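Local structure of exotoxin type A (1FNU) at residues Gln19-Leu24 against Pro190-Ser195; Glu112-Ile117 against Asp132-Lys137; Lys138-Gln143 against Glu205-Lys210. The protein acts as a phage-encoded streptococcal superantigen toxin, probably by bridging MHC class II molecules and T-cell receptors as its relatives do. All coordinates share one frame; numbering follows the deposited sequence.

Contact 1 (Gln19-Leu24 against Pro190-Ser195)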
ATOM      1  N   GLN A  19       6.119  19.635   9.180  1.00 17.92           N
ATOM      2  CA  GLN A  19       7.089  19.721   8.130  1.00 17.69           C
ATOM      3  C   GLN A  19       6.509  19.177   6.777  1.00 17.56           C
ATOM      4  O   GLN A  19       6.934  19.640   5.723  1.00 17.32           O
ATOM      5  CB  GLN A  19       8.389  18.944   8.486  1.00 17.95           C
ATOM      6  CG  GLN A  19       8.181  17.409   8.432  1.00 17.93           C
ATOM      7  CD  GLN A  19       7.846  16.864   9.798  1.00 18.12           C
ATOM      8  OE1 GLN A  19       7.495  17.619  10.715  1.00 17.81           O
ATOM      9  NE2 GLN A  19       7.958  15.547   9.956  1.00 18.30           N
ATOM     10  N   ASN A  20       5.576  18.210   6.849  1.00 17.47           N
ATOM     11  CA  ASN A  20       4.947  17.602   5.647  1.00 17.59           C
ATOM     12  C   ASN A  20       4.028  18.580   4.879  1.00 17.56           C
ATOM     13  O   ASN A  20       3.747  18.323   3.721  1.00 17.71           O
ATOM     14  CB  ASN A  20       4.196  16.271   5.977  1.00 17.25           C
ATOM     15  CG  ASN A  20       5.181  15.173   6.428  1.00 17.39           C
ATOM     16  OD1 ASN A  20       6.348  15.257   6.108  1.00 17.50           O
ATOM     17  ND2 ASN A  20       4.713  14.177   7.163  1.00 16.99           N
ATOM     18  N   ILE A  21       3.596  19.683   5.523  1.00 17.55           N
ATOM     19  CA  ILE A  21       2.852  20.763   4.818  1.00 17.61           C
ATOM     20  C   ILE A  21       4.006  21.634   4.253  1.00 17.55           C
ATOM     21  O   ILE A  21       3.991  22.016   3.092  1.00 17.41           O
ATOM     22  CB  ILE A  21       1.993  21.572   5.776  1.00 17.73           C
ATOM     23  CG1 ILE A  21       0.930  20.680   6.402  1.00 17.66           C
ATOM     24  CG2 ILE A  21       1.320  22.796   5.040  1.00 17.37           C
ATOM     25  CD1 ILE A  21      -0.089  20.062   5.390  1.00 17.65           C
ATOM     26  N   TYR A  22       5.018  21.909   5.067  1.00 17.60           N
ATOM     27  CA  TYR A  22       6.199  22.669   4.626  1.00 17.63           C
ATOM     28  C   TYR A  22       6.807  22.156   3.276  1.00 17.76           C
ATOM     29  O   TYR A  22       7.115  22.950   2.377  1.00 17.55           O
ATOM     30  CB  TYR A  22       7.347  22.649   5.699  1.00 17.50           C
ATOM     31  CG  TYR A  22       8.721  23.174   5.175  1.00 17.70           C
ATOM     32  CD1 TYR A  22       8.953  24.560   4.926  1.00 17.56           C
ATOM     33  CD2 TYR A  22       9.765  22.285   4.862  1.00 17.64           C
ATOM     34  CE1 TYR A  22      10.135  25.014   4.406  1.00 17.75           C
ATOM     35  CE2 TYR A  22      11.001  22.754   4.310  1.00 17.66           C
ATOM     36  CZ  TYR A  22      11.174  24.114   4.087  1.00 17.80           C
ATOM     37  OH  TYR A  22      12.391  24.611   3.586  1.00 18.06           O
ATOM     38  N   PHE A  23       7.054  20.844   3.142  1.00 17.87           N
ATOM     39  CA  PHE A  23       7.689  20.394   1.902  1.00 18.00           C
ATOM     40  C   PHE A  23       6.778  20.508   0.646  1.00 18.17           C
ATOM     41  O   PHE A  23       7.307  20.593  -0.450  1.00 18.36           O
ATOM     42  CB  PHE A  23       8.235  18.947   2.094  1.00 17.87           C
ATOM     43  CG  PHE A  23       9.460  18.868   2.976  1.00 17.73           C
ATOM     44  CD1 PHE A  23      10.707  19.251   2.463  1.00 17.65           C
ATOM     45  CD2 PHE A  23       9.369  18.347   4.304  1.00 17.62           C
ATOM     46  CE1 PHE A  23      11.884  19.117   3.233  1.00 17.48           C
ATOM     47  CE2 PHE A  23      10.496  18.208   5.102  1.00 17.40           C
ATOM     48  CZ  PHE A  23      11.788  18.594   4.571  1.00 17.55           C
ATOM     49  N   LEU A  24       5.462  20.553   0.838  1.00 18.11           N
ATOM     50  CA  LEU A  24       4.491  20.674  -0.248  1.00 18.41           C
ATOM     51  C   LEU A  24       4.562  22.113  -0.835  1.00 18.63           C
ATOM     52  O   LEU A  24       4.533  22.323  -2.035  1.00 18.61           O
ATOM     53  CB  LEU A  24       3.056  20.464   0.269  1.00 18.23           C
ATOM     54  CG  LEU A  24       2.547  19.124   0.849  1.00 18.49           C
ATOM     55  CD1 LEU A  24       1.086  19.256   1.362  1.00 18.18           C
ATOM     56  CD2 LEU A  24       2.755  17.998  -0.230  1.00 18.29           C
ATOM     57  N   PRO A 190      -4.563  17.619  13.517  1.00 19.77           N
ATOM     58  CA  PRO A 190      -3.348  17.185  14.207  1.00 19.62           C
ATOM     59  C   PRO A 190      -2.567  16.015  13.631  1.00 19.42           C
ATOM     60  O   PRO A 190      -1.376  16.130  13.421  1.00 19.51           O
ATOM     61  CB  PRO A 190      -3.858  17.013  15.649  1.00 19.74           C
ATOM     62  CG  PRO A 190      -4.942  18.034  15.742  1.00 19.73           C
ATOM     63  CD  PRO A 190      -5.681  17.623  14.470  1.00 19.78           C
ATOM     64  N   GLU A 191      -3.229  14.891  13.388  1.00 19.27           N
ATOM     65  CA  GLU A 191      -2.591  13.746  12.765  1.00 19.07           C
ATOM     66  C   GLU A 191      -3.284  13.668  11.391  1.00 18.39           C
ATOM     67  O   GLU A 191      -4.523  13.460  11.263  1.00 18.22           O
ATOM     68  CB  GLU A 191      -2.811  12.499  13.611  1.00 19.78           C
ATOM     69  CG  GLU A 191      -2.200  12.690  14.987  1.00 20.95           C
ATOM     70  CD  GLU A 191      -3.271  12.535  16.090  1.00 22.04           C
ATOM     71  OE1 GLU A 191      -3.738  11.335  16.371  1.00 22.13           O
ATOM     72  OE2 GLU A 191      -3.695  13.638  16.641  1.00 22.70           O
ATOM     73  N   PHE A 192      -2.463  13.842  10.365  1.00 17.76           N
ATOM     74  CA  PHE A 192      -2.994  13.930   8.995  1.00 17.22           C
ATOM     75  C   PHE A 192      -2.103  13.277   7.984  1.00 16.95           C
ATOM     76  O   PHE A 192      -1.014  12.758   8.325  1.00 16.79           O
ATOM     77  CB  PHE A 192      -3.118  15.439   8.587  1.00 17.09           C
ATOM     78  CG  PHE A 192      -1.784  16.129   8.406  1.00 16.93           C
ATOM     79  CD1 PHE A 192      -0.968  16.404   9.510  1.00 16.55           C
ATOM     80  CD2 PHE A 192      -1.250  16.372   7.083  1.00 16.91           C
ATOM     81  CE1 PHE A 192       0.327  16.884   9.366  1.00 16.62           C
ATOM     82  CE2 PHE A 192       0.076  16.854   6.912  1.00 16.74           C
ATOM     83  CZ  PHE A 192       0.903  17.123   8.079  1.00 16.78           C
ATOM     84  N   THR A 193      -2.573  13.248   6.739  1.00 16.74           N
ATOM     85  CA  THR A 193      -1.692  12.808   5.661  1.00 16.74           C
ATOM     86  C   THR A 193      -1.846  13.877   4.603  1.00 16.92           C
ATOM     87  O   THR A 193      -2.917  14.559   4.470  1.00 16.74           O
ATOM     88  CB  THR A 193      -2.100  11.426   4.974  1.00 16.81           C
ATOM     89  OG1 THR A 193      -3.424  11.550   4.457  1.00 16.42           O
ATOM     90  CG2 THR A 193      -1.980  10.283   5.919  1.00 16.75           C
ATOM     91  N   GLN A 194      -0.791  14.013   3.825  1.00 17.18           N
ATOM     92  CA  GLN A 194      -0.762  14.986   2.729  1.00 17.36           C
ATOM     93  C   GLN A 194      -1.934  14.741   1.718  1.00 17.50           C
ATOM     94  O   GLN A 194      -2.608  15.692   1.208  1.00 17.56           O
ATOM     95  CB  GLN A 194       0.606  14.878   2.034  1.00 17.22           C
ATOM     96  CG  GLN A 194       1.752  15.491   2.794  1.00 17.35           C
ATOM     97  CD  GLN A 194       3.107  15.073   2.183  1.00 17.32           C
ATOM     98  OE1 GLN A 194       4.143  15.783   2.259  1.00 17.51           O
ATOM     99  NE2 GLN A 194       3.103  13.896   1.571  1.00 17.31           N
ATOM    100  N   SER A 195      -2.190  13.464   1.474  1.00 17.66           N
ATOM    101  CA  SER A 195      -3.226  13.035   0.547  1.00 17.96           C
ATOM    102  C   SER A 195      -4.616  13.548   0.979  1.00 18.08           C
ATOM    103  O   SER A 195      -5.401  13.977   0.137  1.00 18.27           O
ATOM    104  CB  SER A 195      -3.264  11.500   0.476  1.00 18.09           C
ATOM    105  OG  SER A 195      -4.299  11.078  -0.391  1.00 18.43           O
TER
HETATM  106  O   HOH W   1       1.810  13.931   7.974  1.00 21.29           O

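Contact 2 (Glu112-Ile117 against Asp132-Lys137)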
ATOM      1  N   GLU A 112      -1.412  37.624 -22.721  1.00 38.53           N
ATOM      2  CA  GLU A 112      -0.138  38.190 -23.220  1.00 38.82           C
ATOM      3  C   GLU A 112       0.798  38.542 -22.051  1.00 38.79           C
ATOM      4  O   GLU A 112       1.948  38.116 -21.991  1.00 38.84           O
ATOM      5  CB  GLU A 112      -0.362  39.473 -24.070  1.00 39.08           C
ATOM      6  CG  GLU A 112      -1.111  39.322 -25.434  1.00 39.52           C
ATOM      7  CD  GLU A 112      -0.481  38.299 -26.460  1.00 39.68           C
ATOM      8  OE1 GLU A 112       0.761  38.296 -26.670  1.00 39.89           O
ATOM      9  OE2 GLU A 112      -1.263  37.527 -27.080  1.00 39.75           O
ATOM     10  N   ILE A 113       0.303  39.342 -21.120  1.00 38.80           N
ATOM     11  CA  ILE A 113       1.139  39.740 -19.987  1.00 38.75           C
ATOM     12  C   ILE A 113       0.533  39.125 -18.726  1.00 38.62           C
ATOM     13  O   ILE A 113      -0.685  39.157 -18.559  1.00 38.57           O
ATOM     14  CB  ILE A 113       1.077  41.264 -19.765  1.00 38.77           C
ATOM     15  CG1 ILE A 113       0.944  41.997 -21.099  1.00 38.87           C
ATOM     16  CG2 ILE A 113       2.336  41.714 -18.990  1.00 38.84           C
ATOM     17  CD1 ILE A 113       0.546  43.496 -20.955  1.00 38.70           C
ATOM     18  N   PRO A 114       1.361  38.605 -17.803  1.00 38.56           N
ATOM     19  CA  PRO A 114       0.846  38.009 -16.559  1.00 38.44           C
ATOM     20  C   PRO A 114      -0.123  38.948 -15.814  1.00 38.40           C
ATOM     21  O   PRO A 114       0.120  40.151 -15.735  1.00 38.37           O
ATOM     22  CB  PRO A 114       2.136  37.757 -15.756  1.00 38.46           C
ATOM     23  CG  PRO A 114       3.101  37.357 -16.806  1.00 38.54           C
ATOM     24  CD  PRO A 114       2.833  38.476 -17.857  1.00 38.53           C
ATOM     25  N   LYS A 115      -1.214  38.411 -15.274  1.00 38.28           N
ATOM     26  CA  LYS A 115      -2.141  39.240 -14.537  1.00 38.23           C
ATOM     27  C   LYS A 115      -1.446  39.325 -13.188  1.00 38.20           C
ATOM     28  O   LYS A 115      -0.895  38.336 -12.702  1.00 38.25           O
ATOM     29  CB  LYS A 115      -3.522  38.559 -14.437  1.00 38.31           C
ATOM     30  CG  LYS A 115      -4.700  39.516 -14.328  1.00 38.41           C
ATOM     31  CD  LYS A 115      -4.693  40.246 -12.989  1.00 38.43           C
ATOM     32  CE  LYS A 115      -5.064  41.740 -13.088  1.00 38.38           C
ATOM     33  NZ  LYS A 115      -6.481  42.175 -13.187  1.00 38.46           N
ATOM     34  N   LYS A 116      -1.362  40.515 -12.630  1.00 38.05           N
ATOM     35  CA  LYS A 116      -0.714  40.649 -11.351  1.00 37.90           C
ATOM     36  C   LYS A 116      -1.837  40.757 -10.340  1.00 37.74           C
ATOM     37  O   LYS A 116      -2.777  41.516 -10.514  1.00 37.63           O
ATOM     38  CB  LYS A 116       0.243  41.881 -11.308  1.00 38.00           C
ATOM     39  CG  LYS A 116       1.642  41.630 -11.975  1.00 38.10           C
ATOM     40  CD  LYS A 116       2.817  42.569 -11.514  1.00 38.33           C
ATOM     41  CE  LYS A 116       2.747  44.025 -12.088  1.00 38.45           C
ATOM     42  NZ  LYS A 116       3.755  45.011 -11.449  1.00 38.58           N
ATOM     43  N   ILE A 117      -1.777  39.972  -9.277  1.00 37.53           N
ATOM     44  CA  ILE A 117      -2.849  40.076  -8.303  1.00 37.35           C
ATOM     45  C   ILE A 117      -2.278  40.454  -6.947  1.00 37.21           C
ATOM     46  O   ILE A 117      -1.365  39.792  -6.414  1.00 37.25           O
ATOM     47  CB  ILE A 117      -3.638  38.750  -8.233  1.00 37.35           C
ATOM     48  CG1 ILE A 117      -4.104  38.372  -9.657  1.00 37.34           C
ATOM     49  CG2 ILE A 117      -4.771  38.866  -7.249  1.00 37.25           C
ATOM     50  CD1 ILE A 117      -4.892  37.098  -9.694  1.00 37.40           C
ATOM     51  N   ASP A 132       2.495  40.767  -4.456  1.00 34.63           N
ATOM     52  CA  ASP A 132       1.902  40.378  -5.709  1.00 34.62           C
ATOM     53  C   ASP A 132       2.223  38.909  -6.063  1.00 34.43           C
ATOM     54  O   ASP A 132       3.314  38.431  -5.800  1.00 34.37           O
ATOM     55  CB  ASP A 132       2.493  41.209  -6.880  1.00 34.87           C
ATOM     56  CG  ASP A 132       2.228  42.703  -6.770  1.00 35.18           C
ATOM     57  OD1 ASP A 132       1.031  43.107  -6.805  1.00 35.33           O
ATOM     58  OD2 ASP A 132       3.232  43.466  -6.670  1.00 35.48           O
ATOM     59  N   ILE A 133       1.244  38.218  -6.649  1.00 34.27           N
ATOM     60  CA  ILE A 133       1.492  36.886  -7.211  1.00 34.15           C
ATOM     61  C   ILE A 133       1.087  37.193  -8.673  1.00 34.08           C
ATOM     62  O   ILE A 133       0.584  38.290  -8.972  1.00 34.00           O
ATOM     63  CB  ILE A 133       0.639  35.738  -6.584  1.00 34.00           C
ATOM     64  CG1 ILE A 133      -0.846  36.008  -6.729  1.00 34.06           C
ATOM     65  CG2 ILE A 133       0.954  35.612  -5.122  1.00 34.04           C
ATOM     66  CD1 ILE A 133      -1.698  34.795  -6.432  1.00 34.07           C
ATOM     67  N   GLU A 134       1.327  36.244  -9.568  1.00 34.04           N
ATOM     68  CA  GLU A 134       1.067  36.416 -11.000  1.00 33.95           C
ATOM     69  C   GLU A 134       0.655  35.116 -11.606  1.00 33.66           C
ATOM     70  O   GLU A 134       1.176  34.095 -11.208  1.00 33.59           O
ATOM     71  CB  GLU A 134       2.334  36.707 -11.773  1.00 34.22           C
ATOM     72  CG  GLU A 134       3.022  37.972 -11.636  1.00 34.60           C
ATOM     73  CD  GLU A 134       4.148  37.983 -12.674  1.00 34.91           C
ATOM     74  OE1 GLU A 134       5.124  37.213 -12.523  1.00 35.01           O
ATOM     75  OE2 GLU A 134       4.027  38.715 -13.689  1.00 35.19           O
ATOM     76  N   THR A 135      -0.203  35.189 -12.617  1.00 33.39           N
ATOM     77  CA  THR A 135      -0.632  34.021 -13.379  1.00 33.19           C
ATOM     78  C   THR A 135      -0.724  34.391 -14.864  1.00 33.20           C
ATOM     79  O   THR A 135      -0.974  35.551 -15.202  1.00 33.26           O
ATOM     80  CB  THR A 135      -2.002  33.488 -12.933  1.00 33.12           C
ATOM     81  OG1 THR A 135      -2.361  32.408 -13.775  1.00 32.94           O
ATOM     82  CG2 THR A 135      -3.116  34.551 -13.028  1.00 32.96           C
ATOM     83  N   ASN A 136      -0.519  33.400 -15.729  1.00 33.11           N
ATOM     84  CA  ASN A 136      -0.591  33.551 -17.181  1.00 32.98           C
ATOM     85  C   ASN A 136      -1.969  33.118 -17.683  1.00 32.60           C
ATOM     86  O   ASN A 136      -2.241  33.215 -18.873  1.00 32.68           O
ATOM     87  CB  ASN A 136       0.462  32.679 -17.887  1.00 33.33           C
ATOM     88  CG  ASN A 136       1.911  32.967 -17.434  1.00 33.67           C
ATOM     89  OD1 ASN A 136       2.323  34.114 -17.300  1.00 33.95           O
ATOM     90  ND2 ASN A 136       2.690  31.912 -17.233  1.00 33.94           N
ATOM     91  N   LYS A 137      -2.836  32.671 -16.787  1.00 31.98           N
ATOM     92  CA  LYS A 137      -4.180  32.220 -17.150  1.00 31.49           C
ATOM     93  C   LYS A 137      -5.353  33.157 -16.871  1.00 31.23           C
ATOM     94  O   LYS A 137      -5.441  33.812 -15.818  1.00 31.23           O
ATOM     95  CB  LYS A 137      -4.503  30.883 -16.447  1.00 31.33           C
ATOM     96  CG  LYS A 137      -3.541  29.724 -16.755  1.00 31.14           C
ATOM     97  CD  LYS A 137      -3.971  28.421 -15.984  1.00 30.81           C
ATOM     98  CE  LYS A 137      -2.943  27.317 -16.133  1.00 30.49           C
ATOM     99  NZ  LYS A 137      -1.699  27.627 -15.347  1.00 30.28           N
TER

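Contact 3 (Lys138-Gln143 against Glu205-Lys210). Unlike the reference sequence in segment 205-210: Asn209 (reference Ser), Lys210 (reference Asn).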
ATOM      1  N   LYS A 138      -6.290  33.183 -17.818  1.00 30.86           N
ATOM      2  CA  LYS A 138      -7.502  33.986 -17.698  1.00 30.45           C
ATOM      3  C   LYS A 138      -8.355  33.388 -16.575  1.00 30.00           C
ATOM      4  O   LYS A 138      -8.850  34.106 -15.696  1.00 29.80           O
ATOM      5  CB  LYS A 138      -8.271  33.964 -19.023  1.00 30.66           C
ATOM      6  CG  LYS A 138      -7.467  34.632 -20.215  1.00 30.94           C
ATOM      7  CD  LYS A 138      -8.160  34.403 -21.596  1.00 31.22           C
ATOM      8  CE  LYS A 138      -7.460  35.016 -22.824  1.00 31.49           C
ATOM      9  NZ  LYS A 138      -8.460  34.791 -23.954  1.00 31.81           N
ATOM     10  N   MET A 139      -8.560  32.073 -16.657  1.00 29.44           N
ATOM     11  CA  MET A 139      -9.284  31.343 -15.635  1.00 28.81           C
ATOM     12  C   MET A 139      -8.210  30.434 -14.975  1.00 28.24           C
ATOM     13  O   MET A 139      -7.641  29.490 -15.595  1.00 28.22           O
ATOM     14  CB  MET A 139     -10.447  30.507 -16.215  1.00 29.26           C
ATOM     15  CG  MET A 139     -11.634  31.262 -16.823  1.00 29.69           C
ATOM     16  SD  MET A 139     -12.657  32.457 -15.854  1.00 30.66           S
ATOM     17  CE  MET A 139     -13.475  31.609 -14.476  1.00 30.09           C
ATOM     18  N   VAL A 140      -7.925  30.737 -13.718  1.00 27.31           N
ATOM     19  CA  VAL A 140      -6.877  30.010 -12.999  1.00 26.38           C
ATOM     20  C   VAL A 140      -7.452  29.236 -11.846  1.00 25.69           C
ATOM     21  O   VAL A 140      -8.439  29.689 -11.250  1.00 25.56           O
ATOM     22  CB  VAL A 140      -5.924  31.006 -12.418  1.00 26.38           C
ATOM     23  CG1 VAL A 140      -5.344  31.776 -13.517  1.00 26.47           C
ATOM     24  CG2 VAL A 140      -6.653  31.973 -11.576  1.00 26.27           C
ATOM     25  N   THR A 141      -6.889  28.078 -11.514  1.00 24.78           N
ATOM     26  CA  THR A 141      -7.458  27.404 -10.350  1.00 24.06           C
ATOM     27  C   THR A 141      -7.051  28.146  -9.090  1.00 23.53           C
ATOM     28  O   THR A 141      -6.045  28.793  -9.069  1.00 23.33           O
ATOM     29  CB  THR A 141      -7.017  25.905 -10.171  1.00 23.97           C
ATOM     30  OG1 THR A 141      -5.646  25.849  -9.797  1.00 23.85           O
ATOM     31  CG2 THR A 141      -7.241  25.107 -11.473  1.00 23.83           C
ATOM     32  N   ALA A 142      -7.903  28.092  -8.063  1.00 23.25           N
ATOM     33  CA  ALA A 142      -7.585  28.690  -6.753  1.00 22.83           C
ATOM     34  C   ALA A 142      -6.238  27.984  -6.295  1.00 22.52           C
ATOM     35  O   ALA A 142      -5.305  28.605  -5.723  1.00 22.47           O
ATOM     36  CB  ALA A 142      -8.724  28.357  -5.777  1.00 22.85           C
ATOM     37  N   GLN A 143      -6.155  26.681  -6.572  1.00 21.90           N
ATOM     38  CA  GLN A 143      -4.962  25.966  -6.220  1.00 21.36           C
ATOM     39  C   GLN A 143      -3.685  26.692  -6.687  1.00 21.02           C
ATOM     40  O   GLN A 143      -2.705  26.933  -5.917  1.00 20.95           O
ATOM     41  CB  GLN A 143      -5.008  24.514  -6.806  1.00 21.12           C
ATOM     42  CG  GLN A 143      -3.809  23.645  -6.361  1.00 20.69           C
ATOM     43  CD  GLN A 143      -3.792  22.246  -6.872  1.00 20.43           C
ATOM     44  OE1 GLN A 143      -4.648  21.835  -7.646  1.00 20.42           O
ATOM     45  NE2 GLN A 143      -2.788  21.490  -6.464  1.00 20.43           N
ATOM     46  N   GLU A 205     -11.743  24.134  -8.174  1.00 26.00           N
ATOM     47  CA  GLU A 205     -12.251  25.511  -8.192  1.00 26.61           C
ATOM     48  C   GLU A 205     -11.373  26.451  -9.050  1.00 26.63           C
ATOM     49  O   GLU A 205     -10.157  26.530  -8.900  1.00 26.50           O
ATOM     50  CB  GLU A 205     -12.399  26.014  -6.744  1.00 27.25           C
ATOM     51  CG  GLU A 205     -12.874  27.419  -6.576  1.00 28.43           C
ATOM     52  CD  GLU A 205     -14.331  27.678  -7.038  1.00 28.95           C
ATOM     53  OE1 GLU A 205     -14.662  27.421  -8.257  1.00 29.54           O
ATOM     54  OE2 GLU A 205     -15.145  28.166  -6.173  1.00 29.52           O
ATOM     55  N   THR A 206     -12.045  27.178  -9.955  1.00 26.78           N
ATOM     56  CA  THR A 206     -11.386  28.044 -10.910  1.00 26.76           C
ATOM     57  C   THR A 206     -12.024  29.452 -10.942  1.00 26.89           C
ATOM     58  O   THR A 206     -13.226  29.608 -10.830  1.00 26.60           O
ATOM     59  CB  THR A 206     -11.489  27.351 -12.349  1.00 26.91           C
ATOM     60  OG1 THR A 206     -10.861  26.038 -12.315  1.00 26.87           O
ATOM     61  CG2 THR A 206     -10.778  28.163 -13.434  1.00 26.77           C
ATOM     62  N   LEU A 207     -11.225  30.483 -11.091  1.00 27.08           N
ATOM     63  CA  LEU A 207     -11.864  31.776 -11.154  1.00 27.46           C
ATOM     64  C   LEU A 207     -11.191  32.700 -12.066  1.00 27.65           C
ATOM     65  O   LEU A 207     -10.104  32.454 -12.516  1.00 27.57           O
ATOM     66  CB  LEU A 207     -12.022  32.379  -9.793  1.00 27.48           C
ATOM     67  CG  LEU A 207     -10.785  32.012  -9.012  1.00 27.45           C
ATOM     68  CD1 LEU A 207      -9.740  32.894  -9.478  1.00 27.45           C
ATOM     69  CD2 LEU A 207     -11.034  32.170  -7.571  1.00 27.50           C
ATOM     70  N   ASP A 208     -11.882  33.785 -12.355  1.00 28.21           N
ATOM     71  CA  ASP A 208     -11.373  34.770 -13.298  1.00 28.63           C
ATOM     72  C   ASP A 208     -10.247  35.572 -12.615  1.00 29.08           C
ATOM     73  O   ASP A 208     -10.492  36.284 -11.638  1.00 29.11           O
ATOM     74  CB  ASP A 208     -12.613  35.581 -13.634  1.00 28.75           C
ATOM     75  CG  ASP A 208     -12.356  36.816 -14.499  1.00 28.66           C
ATOM     76  OD1 ASP A 208     -11.169  37.114 -14.775  1.00 28.45           O
ATOM     77  OD2 ASP A 208     -13.430  37.440 -14.863  1.00 28.69           O
ATOM     78  N   ASN A 209      -9.024  35.491 -13.091  1.00 29.50           N
ATOM     79  CA  ASN A 209      -8.028  36.244 -12.373  1.00 30.18           C
ATOM     80  C   ASN A 209      -8.048  37.756 -12.475  1.00 30.52           C
ATOM     81  O   ASN A 209      -7.364  38.402 -11.684  1.00 30.59           O
ATOM     82  CB  ASN A 209      -6.642  35.774 -12.732  1.00 30.35           C
ATOM     83  CG  ASN A 209      -6.415  35.808 -14.152  1.00 30.61           C
ATOM     84  OD1 ASN A 209      -7.341  35.688 -14.889  1.00 31.01           O
ATOM     85  ND2 ASN A 209      -5.175  35.930 -14.578  1.00 30.86           N
ATOM     86  N   LYS A 210      -8.822  38.328 -13.404  1.00 30.88           N
ATOM     87  CA  LYS A 210      -8.849  39.779 -13.541  1.00 31.27           C
ATOM     88  C   LYS A 210      -9.747  40.290 -12.450  1.00 31.43           C
ATOM     89  O   LYS A 210      -9.492  41.339 -11.885  1.00 31.70           O
ATOM     90  CB  LYS A 210      -9.463  40.236 -14.897  1.00 31.48           C
ATOM     91  CG  LYS A 210      -9.158  41.740 -15.286  1.00 31.68           C
ATOM     92  CD  LYS A 210      -7.670  41.865 -15.629  1.00 31.91           C
ATOM     93  CE  LYS A 210      -7.298  40.915 -16.842  1.00 32.07           C
ATOM     94  NZ  LYS A 210      -5.810  40.591 -17.160  1.00 32.23           N
TER
HETATM   95  O   HOH W   2      -8.838  25.071  -7.064  1.00 18.15           O

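Contact 1 (Gln19-Leu24 against Pro190-Ser195)
Asn20, in the first turn of helix 19-26, brings its CA to 6.9 Å from CA of Gln194, where the chain leaves a loop and enters the short helix 194-197. Phe192 makes the main apolar contact. Its CG sits between the backbone N and the carbonyl carbon (chi1 69°), and the ring reaches Ile21 CD1 obliquely, 3.6 Å from Phe192 CE2. Asn20 CB also approaches the ring obliquely, 4.0 Å from Phe192 CZ. A water joins the two residues: it accepts from Asn20 ND2 at 3.0 Å and donates to Phe192 O at 3.1 Å, while lying over one face of the Phe192 ring toward the rim. Further along, the extended Gln194 side chain crosses Leu24, with CG 4.1 Å from Leu24 CD2, and its amide ends beside Asn20 O. Val15 packs on Phe192 and Tyr160 on Ile21, and Arg95 of a third subunit makes a cation-pi contact with Phe23. The contact joins the N-terminal helix to the loop and first turn of helix 194-197 through buried hydrocarbon, and the water bridges the Asn20 amide and the Phe192 carbonyl, giving each a polar partner where the two do not meet directly.

Contact 2 (Glu112-Ile117 against Asp132-Lys137)
Pro114 and Glu134 lie side by side and point the same way, the carboxylate coming alongside the proline, with Glu134 OE2 3.0 Å from Pro114 CB, a tight fit. Asn136 flanks the same ring from two residues further along, its OD1 3.4 Å from Pro114 CG. Lys116 shares the exposed face of Glu134: its stem runs alongside that of Glu134, with CG to CG of the two residues at 3.9 Å. The bend at chi3 (-75°) turns CE, and the ammonium beyond it stays apart from the acids, Lys116 NZ being 5.0 Å from Asp132 OD2. On the other face Ile117 CB meets Ile133 CG1 at 4.2 Å, and Leu145 and Val149 of helix 142-157 cover Ile133. Lys115 starts beside Thr135 there but leads away from it. Thr135 OG1 accepts from Lys137 N in an ST turn and also bonds Glu144. Between the two faces run the antiparallel strands of a hairpin, the axes of 114-117 and 132-135 at 153°, with Lys115/Thr135 and Ile117/Ile133 as hydrogen-bonded pairs; the straightest bond, Ile117 N to Ile133 O, is 2.9 Å long at 172°. This sheet edge is thus two-faced: Ile133 packs on the helix with Ile117 beside it against Ile214, while on the charged outer surface Asp132 and Glu134 may offset Lys116 electrostatically without a salt bridge.

Contact 3 (Lys138-Gln143 against Glu205-Lys210)
Glu205 O is gripped twice: Ala142 N donates to it at 2.9 Å, and a water donates at 2.7 Å. That water in turn accepts from Gln143 N, so the first two amides of helix 142-157 both lead to this one carbonyl. Thr141 caps the helix, its OG1 lying between the backbone N and the carbonyl carbon (chi1 70°) and accepting from Glu144 N. Just before it, Val140 and Leu207 form the hydrogen-bonded pair of a short antiparallel two-stranded sheet, Leu207 N giving the shorter bond, 2.9 Å to Val140 O. Their side chains cross on one face, with Val140 CG2 3.8 Å from Leu207 CD1. On the other face Met139 CB touches Thr206 CG2 at 3.7 Å. The Met139 chain then bends at chi2 (-59°), turning SD over the opposite strand, where SD stands 3.8 Å from Asp208 CB and the methyl CE 3.4 Å from Asp208 N. Asp208 OD1 closes an Asx turn by accepting from Lys210 N, which meets it from above the carboxylate plane, 40° out of it. The small sheet sits between larger elements: Phe182 of strand 182-185 packs on Ala142 and Leu207, Thr135 of strand 126-135 on Val140, and Leu111, Lys115 and Ile117 of strand 110-123 on Asn209, while one strand runs on into helix 142-157 and the other toward strand 212-219.

From the N terminus, helix 19-26 opens contact 1, which closes only when the chain reaches 190-195. Within that long loop contact 2 opens and closes, a local hairpin with strands 110-123 and 126-135. Contact 3 starts directly after it at 138-143 but closes at 205-210, beyond contact 1, so contacts 1 and 3 cross. Contacts 2 and 3 have centres about 11 Å apart and touch through Thr135 and Val140, joining the edge hairpin of the beta-grasp domain to the small sheet that leads into helix 142-157. Contact 1 lies on the opposite side of the chain's centre, its centre about 28 Å from that of contact 2, and ties the N-terminal helix to the C-terminal half.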